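Local coordinates for periplasmic solute binding protein (Candidatus liberibacter, PDB 4CL2) that binds manganese or zinc in the periplasm and probably delivers the metal to an ABC-type uptake transporter, at residues P105-S110 / M115-N120; T18-K23 / R141-K146. All blocks are in the same frame, centred on the assembly; numbering follows the deposited sequence.

Contact 1. Residues P105-S110 / M115-N120. With MN (manganese (II) ion), chain L.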
ATOM      1  N   PRO A 105       5.146  -4.596   4.991  1.00 15.42           N
ATOM      2  CA  PRO A 105       4.486  -4.926   3.739  1.00 16.71           C
ATOM      3  C   PRO A 105       4.097  -3.789   2.813  1.00 15.54           C
ATOM      4  O   PRO A 105       3.682  -4.027   1.696  1.00 15.54           O
ATOM      5  CB  PRO A 105       3.200  -5.625   4.203  1.00 19.22           C
ATOM      6  CG  PRO A 105       2.949  -5.076   5.552  1.00 18.93           C
ATOM      7  CD  PRO A 105       4.269  -4.796   6.168  1.00 19.12           C
ATOM      8  N   HIS A 106       4.231  -2.544   3.263  1.00 15.40           N
ATOM      9  CA  HIS A 106       3.587  -1.389   2.651  1.00 13.58           C
ATOM     10  C   HIS A 106       4.354  -0.844   1.423  1.00 14.73           C
ATOM     11  O   HIS A 106       4.471   0.367   1.254  1.00 13.78           O
ATOM     12  CB  HIS A 106       3.439  -0.257   3.628  1.00 16.56           C
ATOM     13  CG  HIS A 106       2.597  -0.620   4.816  1.00 16.12           C
ATOM     14  ND1 HIS A 106       3.152  -1.065   6.005  1.00 18.44           N
ATOM     15  CD2 HIS A 106       1.262  -0.498   5.037  1.00 21.85           C
ATOM     16  CE1 HIS A 106       2.180  -1.260   6.897  1.00 20.92           C
ATOM     17  NE2 HIS A 106       1.032  -0.925   6.331  1.00 21.74           N
ATOM     18  N   ALA A 107       4.772  -1.740   0.576  1.00 15.34           N
ATOM     19  CA  ALA A 107       5.653  -1.378  -0.576  1.00 12.68           C
ATOM     20  C   ALA A 107       4.909  -0.557  -1.612  1.00 11.66           C
ATOM     21  O   ALA A 107       5.568   0.179  -2.400  1.00 14.94           O
ATOM     22  CB  ALA A 107       6.188  -2.665  -1.219  1.00 14.40           C
ATOM     23  N   TRP A 108       3.582  -0.617  -1.638  1.00 11.71           N
ATOM     24  CA  TRP A 108       2.792   0.157  -2.588  1.00 11.73           C
ATOM     25  C   TRP A 108       2.777   1.678  -2.407  1.00 11.71           C
ATOM     26  O   TRP A 108       2.360   2.369  -3.315  1.00 13.70           O
ATOM     27  CB  TRP A 108       1.328  -0.349  -2.668  1.00 12.94           C
ATOM     28  CG  TRP A 108       0.595  -0.222  -1.363  1.00 13.23           C
ATOM     29  CD1 TRP A 108      -0.027   0.909  -0.894  1.00 12.24           C
ATOM     30  CD2 TRP A 108       0.513  -1.187  -0.320  1.00 14.26           C
ATOM     31  NE1 TRP A 108      -0.548   0.674   0.371  1.00 14.90           N
ATOM     32  CE2 TRP A 108      -0.204  -0.594   0.750  1.00 13.98           C
ATOM     33  CE3 TRP A 108       0.962  -2.512  -0.180  1.00 12.85           C
ATOM     34  CZ2 TRP A 108      -0.520  -1.288   1.908  1.00 15.98           C
ATOM     35  CZ3 TRP A 108       0.659  -3.211   0.957  1.00 14.61           C
ATOM     36  CH2 TRP A 108      -0.080  -2.608   2.023  1.00 15.40           C
ATOM     37  N   MET A 109       3.265   2.131  -1.251  1.00 13.29           N
ATOM     38  CA  MET A 109       3.295   3.571  -0.931  1.00 11.92           C
ATOM     39  C   MET A 109       4.613   4.162  -1.458  1.00 14.53           C
ATOM     40  O   MET A 109       5.542   4.415  -0.717  1.00 16.80           O
ATOM     41  CB  MET A 109       3.137   3.847   0.553  1.00 13.76           C
ATOM     42  CG  MET A 109       1.820   3.405   1.127  1.00 15.33           C
ATOM     43  SD  MET A 109       0.374   4.152   0.398  1.00 16.16           S
ATOM     44  CE  MET A 109       0.648   5.911   0.669  1.00 17.02           C
ATOM     45  N   SER A 110       4.721   4.227  -2.775  1.00 14.45           N
ATOM     46  CA  SER A 110       5.952   4.589  -3.442  1.00 13.55           C
ATOM     47  C   SER A 110       5.644   4.716  -4.929  1.00 14.31           C
ATOM     48  O   SER A 110       4.952   3.889  -5.529  1.00 14.56           O
ATOM     49  CB  SER A 110       7.058   3.541  -3.217  1.00 14.71           C
ATOM     50  OG  SER A 110       8.061   3.476  -4.221  1.00 13.23           O
ATOM     51  N   MET A 115       5.242   1.401 -10.183  1.00 12.81           N
ATOM     52  CA  MET A 115       5.649   0.912 -11.524  1.00 13.29           C
ATOM     53  C   MET A 115       6.021  -0.579 -11.525  1.00 12.97           C
ATOM     54  O   MET A 115       5.747  -1.304 -12.481  1.00 14.53           O
ATOM     55  CB  MET A 115       6.780   1.692 -12.107  1.00 16.75           C
ATOM     56  CG  MET A 115       6.658   3.181 -11.996  1.00 15.60           C
ATOM     57  SD  MET A 115       5.204   3.674 -13.014  1.00 19.79           S
ATOM     58  CE  MET A 115       4.798   5.309 -12.400  1.00 28.46           C
ATOM     59  N   ILE A 116       6.610  -1.049 -10.430  1.00 13.51           N
ATOM     60  CA  ILE A 116       6.976  -2.475 -10.269  1.00 12.46           C
ATOM     61  C   ILE A 116       5.731  -3.357 -10.055  1.00 12.87           C
ATOM     62  O   ILE A 116       5.646  -4.434 -10.680  1.00 13.87           O
ATOM     63  CB  ILE A 116       7.984  -2.640  -9.107  1.00 14.83           C
ATOM     64  CG1 ILE A 116       9.252  -1.907  -9.506  1.00 16.20           C
ATOM     65  CG2 ILE A 116       8.201  -4.123  -8.837  1.00 17.08           C
ATOM     66  CD1 ILE A 116      10.257  -1.807  -8.370  1.00 17.09           C
ATOM     67  N   TYR A 117       4.790  -2.926  -9.232  1.00 13.27           N
ATOM     68  CA  TYR A 117       3.485  -3.608  -9.083  1.00 12.13           C
ATOM     69  C   TYR A 117       2.839  -3.778 -10.464  1.00 13.86           C
ATOM     70  O   TYR A 117       2.419  -4.878 -10.855  1.00 13.69           O
ATOM     71  CB  TYR A 117       2.510  -2.872  -8.170  1.00 13.29           C
ATOM     72  CG  TYR A 117       2.694  -3.096  -6.673  1.00 13.48           C
ATOM     73  CD1 TYR A 117       3.802  -2.625  -5.981  1.00 15.16           C
ATOM     74  CD2 TYR A 117       1.732  -3.786  -5.929  1.00 14.66           C
ATOM     75  CE1 TYR A 117       3.949  -2.798  -4.597  1.00 12.69           C
ATOM     76  CE2 TYR A 117       1.899  -3.972  -4.569  1.00 13.93           C
ATOM     77  CZ  TYR A 117       2.980  -3.520  -3.897  1.00 12.37           C
ATOM     78  OH  TYR A 117       3.161  -3.684  -2.529  1.00 13.57           O
ATOM     79  N   ILE A 118       2.794  -2.706 -11.198  1.00 12.90           N
ATOM     80  CA  ILE A 118       2.143  -2.719 -12.537  1.00 14.43           C
ATOM     81  C   ILE A 118       2.854  -3.696 -13.455  1.00 14.16           C
ATOM     82  O   ILE A 118       2.192  -4.492 -14.131  1.00 14.38           O
ATOM     83  CB  ILE A 118       2.116  -1.283 -13.106  1.00 13.79           C
ATOM     84  CG1 ILE A 118       1.123  -0.433 -12.296  1.00 14.41           C
ATOM     85  CG2 ILE A 118       1.757  -1.300 -14.595  1.00 15.42           C
ATOM     86  CD1 ILE A 118       1.285   1.046 -12.510  1.00 14.46           C
ATOM     87  N   GLU A 119       4.202  -3.636 -13.512  1.00 15.60           N
ATOM     88  CA  GLU A 119       4.998  -4.488 -14.391  1.00 17.78           C
ATOM     89  C   GLU A 119       4.798  -5.951 -14.037  1.00 15.77           C
ATOM     90  O   GLU A 119       4.641  -6.804 -14.930  1.00 14.94           O
ATOM     91  CB  GLU A 119       6.474  -4.083 -14.366  1.00 19.81           C
ATOM     92  CG  GLU A 119       7.357  -5.098 -15.052  1.00 18.98           C
ATOM     93  CD  GLU A 119       7.048  -5.327 -16.516  1.00 20.72           C
ATOM     94  OE1 GLU A 119       6.282  -4.524 -17.135  1.00 19.07           O
ATOM     95  OE2 GLU A 119       7.525  -6.355 -17.050  1.00 20.53           O
ATOM     96  N   ASN A 120       4.844  -6.280 -12.732  1.00 15.99           N
ATOM     97  CA  ASN A 120       4.708  -7.688 -12.368  1.00 14.48           C
ATOM     98  C   ASN A 120       3.310  -8.176 -12.699  1.00 12.99           C
ATOM     99  O   ASN A 120       3.132  -9.369 -13.060  1.00 14.96           O
ATOM    100  CB  ASN A 120       4.978  -7.860 -10.857  1.00 14.86           C
ATOM    101  CG  ASN A 120       6.456  -7.811 -10.561  1.00 18.56           C
ATOM    102  OD1 ASN A 120       7.256  -8.134 -11.429  1.00 19.72           O
ATOM    103  ND2 ASN A 120       6.835  -7.376  -9.386  1.00 16.65           N
TER
HETATM  104 MN    MN L1286      -0.936  -1.871   7.336  0.50 44.99          MN

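Contact 2. Residues T18-K23 / R141-K146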
ATOM      1  N   THR A  18      -4.872  -4.155 -10.888  1.00 14.71           N
ATOM      2  CA  THR A  18      -5.120  -5.186 -11.920  1.00 13.58           C
ATOM      3  C   THR A  18      -6.252  -4.801 -12.892  1.00 14.01           C
ATOM      4  O   THR A  18      -6.136  -4.972 -14.115  1.00 16.14           O
ATOM      5  CB  THR A  18      -5.456  -6.501 -11.228  1.00 14.03           C
ATOM      6  OG1 THR A  18      -4.394  -6.834 -10.322  1.00 14.38           O
ATOM      7  CG2 THR A  18      -5.553  -7.625 -12.246  1.00 16.49           C
ATOM      8  N   GLN A  19      -7.318  -4.224 -12.371  1.00 14.20           N
ATOM      9  CA  GLN A  19      -8.404  -3.745 -13.215  1.00 14.84           C
ATOM     10  C   GLN A  19      -7.934  -2.725 -14.202  1.00 16.55           C
ATOM     11  O   GLN A  19      -8.405  -2.707 -15.328  1.00 15.68           O
ATOM     12  CB  GLN A  19      -9.530  -3.171 -12.357  1.00 16.64           C
ATOM     13  CG  GLN A  19     -10.737  -2.651 -13.116  1.00 22.95           C
ATOM     14  CD  GLN A  19     -11.467  -3.727 -13.926  1.00 29.59           C
ATOM     15  OE1 GLN A  19     -11.460  -4.908 -13.599  1.00 30.33           O
ATOM     16  NE2 GLN A  19     -12.074  -3.308 -15.014  1.00 30.83           N
ATOM     17  N   ASN A  20      -6.990  -1.876 -13.823  1.00 14.33           N
ATOM     18  CA  ASN A  20      -6.518  -0.888 -14.781  1.00 15.76           C
ATOM     19  C   ASN A  20      -5.641  -1.461 -15.878  1.00 17.21           C
ATOM     20  O   ASN A  20      -5.544  -0.905 -16.982  1.00 17.45           O
ATOM     21  CB  ASN A  20      -5.764   0.201 -14.053  1.00 15.88           C
ATOM     22  CG  ASN A  20      -6.698   1.216 -13.479  1.00 16.22           C
ATOM     23  OD1 ASN A  20      -7.218   2.099 -14.188  1.00 18.96           O
ATOM     24  ND2 ASN A  20      -6.996   1.071 -12.212  1.00 16.44           N
ATOM     25  N   ILE A  21      -4.991  -2.588 -15.602  1.00 14.93           N
ATOM     26  CA  ILE A  21      -4.170  -3.234 -16.615  1.00 14.73           C
ATOM     27  C   ILE A  21      -5.028  -4.140 -17.504  1.00 16.96           C
ATOM     28  O   ILE A  21      -4.801  -4.223 -18.697  1.00 16.40           O
ATOM     29  CB  ILE A  21      -2.983  -3.967 -15.967  1.00 15.28           C
ATOM     30  CG1 ILE A  21      -2.081  -2.985 -15.141  1.00 14.84           C
ATOM     31  CG2 ILE A  21      -2.149  -4.728 -16.979  1.00 16.34           C
ATOM     32  CD1 ILE A  21      -1.340  -3.691 -14.049  1.00 15.44           C
ATOM     33  N   ALA A  22      -6.003  -4.840 -16.920  1.00 16.23           N
ATOM     34  CA  ALA A  22      -6.752  -5.815 -17.677  1.00 16.01           C
ATOM     35  C   ALA A  22      -7.967  -5.235 -18.375  1.00 19.23           C
ATOM     36  O   ALA A  22      -8.374  -5.739 -19.404  1.00 20.18           O
ATOM     37  CB  ALA A  22      -7.182  -6.908 -16.760  1.00 15.20           C
ATOM     38  N   LYS A  23      -8.532  -4.159 -17.855  1.00 17.90           N
ATOM     39  CA  LYS A  23      -9.715  -3.519 -18.427  1.00 19.73           C
ATOM     40  C   LYS A  23     -10.761  -4.483 -18.917  1.00 26.55           C
ATOM     41  O   LYS A  23     -11.201  -4.414 -20.067  1.00 31.65           O
ATOM     42  CB  LYS A  23      -9.351  -2.613 -19.548  1.00 25.48           C
ATOM     43  CG  LYS A  23      -8.483  -1.501 -19.107  1.00 28.85           C
ATOM     44  CD  LYS A  23      -8.208  -0.636 -20.299  1.00 39.51           C
ATOM     45  CE  LYS A  23      -7.966   0.786 -19.862  1.00 52.67           C
ATOM     46  NZ  LYS A  23      -8.409   1.670 -20.976  1.00 60.14           N
ATOM     47  N   ARG A 141       1.302   0.518 -19.893  1.00 15.65           N
ATOM     48  CA  ARG A 141       2.025   1.783 -20.137  1.00 16.49           C
ATOM     49  C   ARG A 141       1.101   2.982 -19.843  1.00 17.84           C
ATOM     50  O   ARG A 141       1.476   3.902 -19.167  1.00 16.49           O
ATOM     51  CB  ARG A 141       2.607   1.849 -21.508  1.00 16.73           C
ATOM     52  CG  ARG A 141       3.317   3.171 -21.833  1.00 17.91           C
ATOM     53  CD  ARG A 141       2.382   4.228 -22.453  1.00 18.55           C
ATOM     54  NE  ARG A 141       1.948   3.800 -23.721  1.00 19.82           N
ATOM     55  CZ  ARG A 141       1.000   4.416 -24.439  1.00 23.94           C
ATOM     56  NH1 ARG A 141       0.393   5.492 -23.920  1.00 25.89           N
ATOM     57  NH2 ARG A 141       0.649   3.947 -25.569  1.00 27.20           N
ATOM     58  N   GLU A 142      -0.123   2.935 -20.367  1.00 18.30           N
ATOM     59  CA  GLU A 142      -1.078   4.008 -20.080  1.00 18.50           C
ATOM     60  C   GLU A 142      -1.259   4.226 -18.627  1.00 15.18           C
ATOM     61  O   GLU A 142      -1.341   5.366 -18.148  1.00 16.98           O
ATOM     62  CB  GLU A 142      -2.433   3.767 -20.760  1.00 17.88           C
ATOM     63  CG  GLU A 142      -2.360   3.982 -22.268  1.00 24.43           C
ATOM     64  CD  GLU A 142      -3.683   3.780 -22.989  1.00 30.62           C
ATOM     65  OE1 GLU A 142      -4.597   3.132 -22.407  1.00 33.68           O
ATOM     66  OE2 GLU A 142      -3.759   4.220 -24.152  1.00 31.23           O
ATOM     67  N   TYR A 143      -1.449   3.155 -17.871  1.00 16.49           N
ATOM     68  CA  TYR A 143      -1.706   3.310 -16.454  1.00 15.24           C
ATOM     69  C   TYR A 143      -0.460   3.805 -15.659  1.00 14.38           C
ATOM     70  O   TYR A 143      -0.564   4.660 -14.750  1.00 14.59           O
ATOM     71  CB  TYR A 143      -2.221   1.993 -15.895  1.00 15.76           C
ATOM     72  CG  TYR A 143      -2.577   2.024 -14.433  1.00 13.21           C
ATOM     73  CD1 TYR A 143      -3.514   2.936 -13.937  1.00 15.25           C
ATOM     74  CD2 TYR A 143      -2.056   1.119 -13.563  1.00 13.02           C
ATOM     75  CE1 TYR A 143      -3.883   2.917 -12.561  1.00 13.20           C
ATOM     76  CE2 TYR A 143      -2.402   1.109 -12.229  1.00 12.62           C
ATOM     77  CZ  TYR A 143      -3.308   2.023 -11.727  1.00 14.95           C
ATOM     78  OH  TYR A 143      -3.706   1.985 -10.405  1.00 15.22           O
ATOM     79  N   SER A 144       0.726   3.274 -16.011  1.00 16.09           N
ATOM     80  CA  SER A 144       1.957   3.749 -15.425  1.00 14.68           C
ATOM     81  C   SER A 144       2.110   5.285 -15.639  1.00 15.46           C
ATOM     82  O   SER A 144       2.465   6.013 -14.739  1.00 15.66           O
ATOM     83  CB  SER A 144       3.128   3.003 -16.106  1.00 15.50           C
ATOM     84  OG  SER A 144       3.146   1.633 -15.739  1.00 17.91           O
ATOM     85  N   GLU A 145       1.799   5.756 -16.848  1.00 17.38           N
ATOM     86  CA  GLU A 145       1.863   7.151 -17.173  1.00 19.87           C
ATOM     87  C   GLU A 145       0.834   7.963 -16.432  1.00 17.51           C
ATOM     88  O   GLU A 145       1.135   9.056 -15.977  1.00 18.21           O
ATOM     89  CB  GLU A 145       1.752   7.417 -18.693  1.00 22.84           C
ATOM     90  CG  GLU A 145       2.867   6.830 -19.547  1.00 32.42           C
ATOM     91  CD  GLU A 145       4.288   6.992 -18.985  1.00 48.59           C
ATOM     92  OE1 GLU A 145       4.645   8.134 -18.582  1.00 47.75           O
ATOM     93  OE2 GLU A 145       5.032   5.955 -18.974  1.00 49.81           O
ATOM     94  N   LYS A 146      -0.373   7.436 -16.294  0.50 17.03           N
ATOM     95  CA  LYS A 146      -1.370   8.151 -15.505  0.50 17.47           C
ATOM     96  C   LYS A 146      -0.928   8.360 -14.046  0.50 15.80           C
ATOM     97  O   LYS A 146      -1.105   9.436 -13.502  0.50 17.85           O
ATOM     98  CB  LYS A 146      -2.687   7.363 -15.553  0.50 18.22           C
ATOM     99  CG  LYS A 146      -3.883   8.122 -15.042  0.50 17.82           C
ATOM    100  CD  LYS A 146      -5.166   7.294 -15.216  0.50 20.89           C
ATOM    101  CE  LYS A 146      -6.414   8.090 -14.820  0.50 24.74           C
ATOM    102  NZ  LYS A 146      -7.560   7.163 -15.078  0.50 29.01           N
TER
HETATM  103  O   HOH W   1      -6.993   4.933 -14.097  1.00 49.33           O

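Contact 1. Residues P105-S110 / M115-N120
The phenol end of Tyr117 reaches from its helix into the loop 105-110 and meets Ala107 and Trp108. Its hydroxyl lies in the plane of the indole, at the edge of the six-membered ring, with OH 3.4 Å from Trp108 CE3. The methyl CB of Ala107 is 3.5 Å from the same Tyr117 OH. Over one face of the phenol sits the methylene of Trp108, a CH-pi contact with CB 4.2 Å from the centroid of the Tyr117 ring. Trp108 N is also close, but its angle to the hydroxyl is too poor for a hydrogen bond; Asn60 OD1 bonds to that oxygen instead.

A type I beta turn from His106 to Met109 shapes the segment, closed by Met109 N to His106 O at 3.3 Å. In this solute-binding protein of the ZnuA family the turn leads from a metal ligand into helix 111-128, where Ser110 is the N-cap and its OG accepts from Asn113 N. His106 NE2 binds manganese at 2.4 Å, and Glu172 and Asp247 complete the protein ligands seen here. Asn104 OD1 is hydrogen-bonded to His106 ND1 and so helps to fix the imidazole's rotation. Trp108 CG sits between the backbone N and the carbonyl carbon (chi1 62°), which folds the indole back so that His106 CA lies 3.8 Å from its plane, toward the rim, while Trp108 NE1 bonds to Val246 O, next to the ligand Asp247.

Contact 2. Residues T18-K23 / R141-K146
Glu142 faces Lys23 across the outer margin of the two helices, but OE1 of Glu142 stays 4.3 Å from Lys23 NZ, too far for a salt bridge, so any attraction is probably modest. Lys23 leaves helix 12-22 with positive phi.

At Tyr143 the contact becomes a stack. Asn20 CB sits over the centre of the phenol, 3.5 Å from the Tyr143 centroid, in a CH-pi contact. The amide runs on parallel to the ring, displaced past its CD1-CE1 edge, in an offset stack with the planes 3° apart and Asn20 CG 3.4 Å from Tyr143 CE1. The Tyr143 torsion, CG anti to the backbone N (chi1 -178°), sends the ring across toward helix 12-22. Asn20 ND2 is hydrogen-bonded to Asp16 O one turn earlier, which helps to hold the amide parallel to the ring. Ile21 CG1 brushes the same ring at 4.4 Å from Tyr143 CD2. This is helix-helix packing between helix 12-22 and the long helix 133-158, whose Tyr143 also touches Ile118 of helix 111-128 and Tyr259 of helix 259-274.

One turn on, the extended Lys146 approaches a water that donates to Asn20 OD1 at 2.8 Å; the link from this water to Lys146 NZ holds for one of two conformers and is doubtful.

Contact 1 is buried near the middle of the chain, its centre about 8 Å from the chain centre, whereas the centre of contact 2 is about 17 Å from the chain centre and the contact only partly buried. Each turns on a tyrosine: one packs a helix against a metal-site loop, the other joins two helices far apart in sequence. Polar chemistry differs accordingly, with protein partners and a metal bond inside, and toward the surface a water on Asn20, with at best a doubtful link to Lys146, and opposite charges just too far apart for a salt bridge. Helix 111-128 connects them: Ile118 CD1 lies 3.5 Å from Tyr143 CD2. Both segments of contact 1 fall between those of contact 2 in sequence.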